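Local coordinates for protein virulence factor (Pectobacterium carotovorum, PDB 2W3Y) that acts as a virulence factor toward Drosophila, is S-palmitoylated, and binds to lipid vesicles, at residues Q45-N50 / Y168-S173. Residues are numbered along the deposited sequence; the frame is centred on the assembly and turned at random.
With PLM (palmitic acid), chain C.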
ATOM      1  N   GLN A  45       1.529   4.378  -0.448  1.00 20.10           N
ATOM      2  CA  GLN A  45       2.505   4.458   0.654  1.00 19.86           C
ATOM      3  C   GLN A  45       3.680   3.471   0.529  1.00 20.72           C
ATOM      4  O   GLN A  45       3.550   2.400  -0.066  1.00 21.03           O
ATOM      5  CB  GLN A  45       1.819   4.223   2.015  1.00 18.68           C
ATOM      6  CG  GLN A  45       0.502   4.966   2.199  1.00 19.02           C
ATOM      7  CD  GLN A  45       0.691   6.337   2.811  1.00 18.94           C
ATOM      8  OE1 GLN A  45       0.942   6.446   4.011  1.00 21.66           O
ATOM      9  NE2 GLN A  45       0.588   7.388   1.994  1.00 17.84           N
ATOM     10  N   THR A  46       4.828   3.849   1.091  1.00 20.89           N
ATOM     11  CA  THR A  46       5.989   2.952   1.210  1.00 21.15           C
ATOM     12  C   THR A  46       6.522   3.031   2.636  1.00 21.29           C
ATOM     13  O   THR A  46       7.029   4.077   3.073  1.00 20.03           O
ATOM     14  CB  THR A  46       7.127   3.327   0.227  1.00 21.95           C
ATOM     15  OG1 THR A  46       6.612   3.395  -1.103  1.00 21.98           O
ATOM     16  CG2 THR A  46       8.244   2.265   0.250  1.00 20.76           C
ATOM     17  N   TYR A  47       6.375   1.936   3.380  1.00 21.65           N
ATOM     18  CA  TYR A  47       6.828   1.922   4.762  1.00 21.98           C
ATOM     19  C   TYR A  47       8.049   1.042   4.898  1.00 22.33           C
ATOM     20  O   TYR A  47       8.023  -0.137   4.547  1.00 22.93           O
ATOM     21  CB  TYR A  47       5.752   1.405   5.712  1.00 22.23           C
ATOM     22  CG  TYR A  47       4.452   2.180   5.679  1.00 22.26           C
ATOM     23  CD1 TYR A  47       4.444   3.573   5.543  1.00 23.18           C
ATOM     24  CD2 TYR A  47       3.225   1.517   5.798  1.00 22.92           C
ATOM     25  CE1 TYR A  47       3.244   4.294   5.501  1.00 22.83           C
ATOM     26  CE2 TYR A  47       2.015   2.235   5.773  1.00 22.60           C
ATOM     27  CZ  TYR A  47       2.039   3.623   5.630  1.00 22.23           C
ATOM     28  OH  TYR A  47       0.863   4.350   5.608  1.00 20.72           O
ATOM     29  N   GLN A  48       9.115   1.615   5.421  1.00 21.40           N
ATOM     30  CA  GLN A  48      10.260   0.807   5.810  1.00 20.88           C
ATOM     31  C   GLN A  48      10.368   0.779   7.319  1.00 20.47           C
ATOM     32  O   GLN A  48      10.378   1.827   7.959  1.00 21.02           O
ATOM     33  CB  GLN A  48      11.548   1.322   5.175  1.00 19.93           C
ATOM     34  CG  GLN A  48      12.737   0.431   5.531  1.00 20.71           C
ATOM     35  CD  GLN A  48      14.042   0.896   4.921  1.00 22.21           C
ATOM     36  OE1 GLN A  48      14.062   1.509   3.849  1.00 21.32           O
ATOM     37  NE2 GLN A  48      15.146   0.608   5.607  1.00 20.82           N
ATOM     38  N   PHE A  49      10.441  -0.421   7.884  1.00 20.84           N
ATOM     39  CA  PHE A  49      10.531  -0.577   9.324  1.00 21.46           C
ATOM     40  C   PHE A  49      11.961  -0.887   9.723  1.00 21.95           C
ATOM     41  O   PHE A  49      12.442  -1.991   9.493  1.00 22.33           O
ATOM     42  CB  PHE A  49       9.560  -1.658   9.834  1.00 21.01           C
ATOM     43  CG  PHE A  49       8.131  -1.381   9.492  1.00 20.76           C
ATOM     44  CD1 PHE A  49       7.502  -0.214   9.944  1.00 20.30           C
ATOM     45  CD2 PHE A  49       7.416  -2.266   8.683  1.00 23.87           C
ATOM     46  CE1 PHE A  49       6.157   0.056   9.618  1.00 21.72           C
ATOM     47  CE2 PHE A  49       6.085  -2.007   8.351  1.00 23.93           C
ATOM     48  CZ  PHE A  49       5.457  -0.850   8.814  1.00 22.04           C
ATOM     49  N   ASN A  50      12.619   0.128  10.290  1.00 23.15           N
ATOM     50  CA  ASN A  50      14.028   0.091  10.726  1.00 23.78           C
ATOM     51  C   ASN A  50      15.023   0.236   9.588  1.00 24.45           C
ATOM     52  O   ASN A  50      14.800  -0.262   8.497  1.00 23.51           O
ATOM     53  CB  ASN A  50      14.337  -1.172  11.546  1.00 24.13           C
ATOM     54  CG  ASN A  50      13.487  -1.281  12.794  1.00 23.75           C
ATOM     55  OD1 ASN A  50      13.300  -0.303  13.512  1.00 23.76           O
ATOM     56  ND2 ASN A  50      12.977  -2.484  13.063  1.00 23.27           N
ATOM     57  N   TYR A 168     -12.144   3.933   0.386  1.00 20.31           N
ATOM     58  CA  TYR A 168     -10.818   4.302   0.900  1.00 21.10           C
ATOM     59  C   TYR A 168      -9.889   3.094   0.886  1.00 21.41           C
ATOM     60  O   TYR A 168     -10.122   2.104   1.598  1.00 20.86           O
ATOM     61  CB  TYR A 168     -10.946   4.886   2.310  1.00 21.99           C
ATOM     62  CG  TYR A 168      -9.673   5.445   2.952  1.00 23.11           C
ATOM     63  CD1 TYR A 168      -8.893   6.423   2.310  1.00 22.84           C
ATOM     64  CD2 TYR A 168      -9.292   5.030   4.229  1.00 25.15           C
ATOM     65  CE1 TYR A 168      -7.726   6.947   2.929  1.00 26.14           C
ATOM     66  CE2 TYR A 168      -8.155   5.553   4.861  1.00 26.52           C
ATOM     67  CZ  TYR A 168      -7.371   6.508   4.200  1.00 26.02           C
ATOM     68  OH  TYR A 168      -6.253   7.027   4.843  1.00 26.76           O
ATOM     69  N   LEU A 169      -8.846   3.182   0.057  1.00 21.21           N
ATOM     70  CA  LEU A 169      -7.905   2.085  -0.182  1.00 21.86           C
ATOM     71  C   LEU A 169      -6.466   2.503   0.177  1.00 21.23           C
ATOM     72  O   LEU A 169      -6.096   3.659  -0.005  1.00 21.04           O
ATOM     73  CB  LEU A 169      -7.969   1.630  -1.661  1.00 21.25           C
ATOM     74  CG  LEU A 169      -9.295   1.167  -2.306  1.00 24.07           C
ATOM     75  CD1 LEU A 169     -10.150   2.339  -2.793  1.00 24.25           C
ATOM     76  CD2 LEU A 169      -9.050   0.209  -3.487  1.00 23.69           C
ATOM     77  N   TYR A 170      -5.700   1.562   0.727  1.00 21.50           N
ATOM     78  CA  TYR A 170      -4.258   1.667   0.873  1.00 22.16           C
ATOM     79  C   TYR A 170      -3.624   0.747  -0.165  1.00 21.61           C
ATOM     80  O   TYR A 170      -3.880  -0.453  -0.166  1.00 21.55           O
ATOM     81  CB  TYR A 170      -3.793   1.262   2.281  1.00 23.06           C
ATOM     82  CG  TYR A 170      -3.812   2.401   3.264  1.00 25.82           C
ATOM     83  CD1 TYR A 170      -4.999   3.069   3.525  1.00 26.87           C
ATOM     84  CD2 TYR A 170      -2.641   2.834   3.923  1.00 27.99           C
ATOM     85  CE1 TYR A 170      -5.051   4.124   4.406  1.00 29.06           C
ATOM     86  CE2 TYR A 170      -2.688   3.915   4.828  1.00 27.79           C
ATOM     87  CZ  TYR A 170      -3.918   4.552   5.044  1.00 28.25           C
ATOM     88  OH  TYR A 170      -4.076   5.616   5.912  1.00 30.12           O
ATOM     89  N   ALA A 171      -2.830   1.338  -1.061  1.00 20.93           N
ATOM     90  CA  ALA A 171      -2.047   0.602  -2.054  1.00 19.45           C
ATOM     91  C   ALA A 171      -0.582   0.871  -1.706  1.00 19.40           C
ATOM     92  O   ALA A 171      -0.058   1.955  -1.982  1.00 19.16           O
ATOM     93  CB  ALA A 171      -2.374   1.074  -3.442  1.00 18.84           C
ATOM     94  N   TYR A 172       0.058  -0.109  -1.085  1.00 18.57           N
ATOM     95  CA  TYR A 172       1.316   0.129  -0.402  1.00 18.76           C
ATOM     96  C   TYR A 172       2.267  -1.052  -0.399  1.00 18.97           C
ATOM     97  O   TYR A 172       1.904  -2.155  -0.825  1.00 18.64           O
ATOM     98  CB  TYR A 172       1.065   0.642   1.042  1.00 18.24           C
ATOM     99  CG  TYR A 172       0.501  -0.349   2.063  1.00 18.40           C
ATOM    100  CD1 TYR A 172       1.298  -0.848   3.099  1.00 15.66           C
ATOM    101  CD2 TYR A 172      -0.847  -0.763   2.012  1.00 16.75           C
ATOM    102  CE1 TYR A 172       0.778  -1.747   4.066  1.00 17.31           C
ATOM    103  CE2 TYR A 172      -1.371  -1.652   2.962  1.00 19.20           C
ATOM    104  CZ  TYR A 172      -0.553  -2.132   3.995  1.00 18.20           C
ATOM    105  OH  TYR A 172      -1.065  -3.007   4.935  1.00 19.28           O
ATOM    106  N   SER A 173       3.505  -0.790   0.030  1.00 19.13           N
ATOM    107  CA  SER A 173       4.481  -1.823   0.329  1.00 19.31           C
ATOM    108  C   SER A 173       5.080  -1.586   1.715  1.00 20.06           C
ATOM    109  O   SER A 173       5.101  -0.442   2.199  1.00 19.28           O
ATOM    110  CB  SER A 173       5.594  -1.896  -0.751  1.00 19.87           C
ATOM    111  OG  SER A 173       6.392  -0.720  -0.793  1.00 21.73           O
TER
HETATM  112  C1  PLM C1278      -6.171  12.649  10.705  1.00 40.12           C
HETATM  113  O2  PLM C1278      -6.714  13.758  10.953  1.00 38.78           O
HETATM  114  C2  PLM C1278      -7.016  11.462  10.260  1.00 40.54           C
HETATM  115  C3  PLM C1278      -6.818  11.085   8.794  1.00 40.99           C
HETATM  116  C4  PLM C1278      -7.701   9.917   8.350  1.00 41.08           C
HETATM  117  C5  PLM C1278      -7.175   8.560   8.819  1.00 41.48           C
HETATM  118  C6  PLM C1278      -8.278   7.508   8.931  1.00 41.63           C
HETATM  119  C7  PLM C1278      -7.695   6.097   8.979  1.00 42.45           C
HETATM  120  C8  PLM C1278      -8.586   5.098   9.725  1.00 42.31           C
HETATM  121  C9  PLM C1278      -9.220   4.132   8.725  1.00 43.95           C
HETATM  122  CA  PLM C1278      -8.715   2.698   8.835  1.00 43.76           C
HETATM  123  CB  PLM C1278      -7.921   2.286   7.600  1.00 43.42           C
HETATM  124  CC  PLM C1278      -6.952   1.167   7.948  1.00 42.37           C
HETATM  125  CD  PLM C1278      -5.598   1.355   7.279  1.00 42.06           C
HETATM  126  CE  PLM C1278      -5.289   0.163   6.388  1.00 41.91           C
HETATM  127  CF  PLM C1278      -3.805   0.074   6.061  1.00 41.75           C
HETATM  128  O   HOH W   1       5.020   1.179  -2.196  1.00 24.14           O
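Tyr47 and Tyr170, on neighbouring parallel strands, both hold CG anti to the carbonyl carbon, beside the backbone N (chi1 -58° and -87°), and their rings rise from the same face of the sheet. The side chains cross at about a right angle; Tyr47 OH lies in the plane of the Tyr170 ring, at its edge, 3.7 Å from Tyr170 CE2. Tyr47 OH donates to Gln45 OE1 (2.6 Å), on a lone pair in the carbonyl plane; the Gln45 chain, bent at chi2, sets CD beside the hydroxyl. Tyrosine suits both places, giving apolar ring surface and a polar tip satisfied in the buried interior: Tyr170 OH donates to Tyr168 OH. One face of Tyr170 receives the methyl end of the palmitic acid, CF, 3.6 Å from Tyr170 CG and offset toward the rim, so the ring forms part of the acyl-chain wall. Tyr172 CD1 touches Tyr47 CD2 at 4.1 Å. Between the backbones, Tyr47 N bonds nearly straight to Ser173 O (2.9 Å). A water links Gln45 O with Ser173 OG, which also hydrogen-bonds His175 NE2; small serine suits this place beside Thr46. Strand 262-266 pairs with strand 40-49; helices 125-134 and 142-159 cover the tyrosine face, and helix 57-81 packs against Thr46, Ala171 and Ser173.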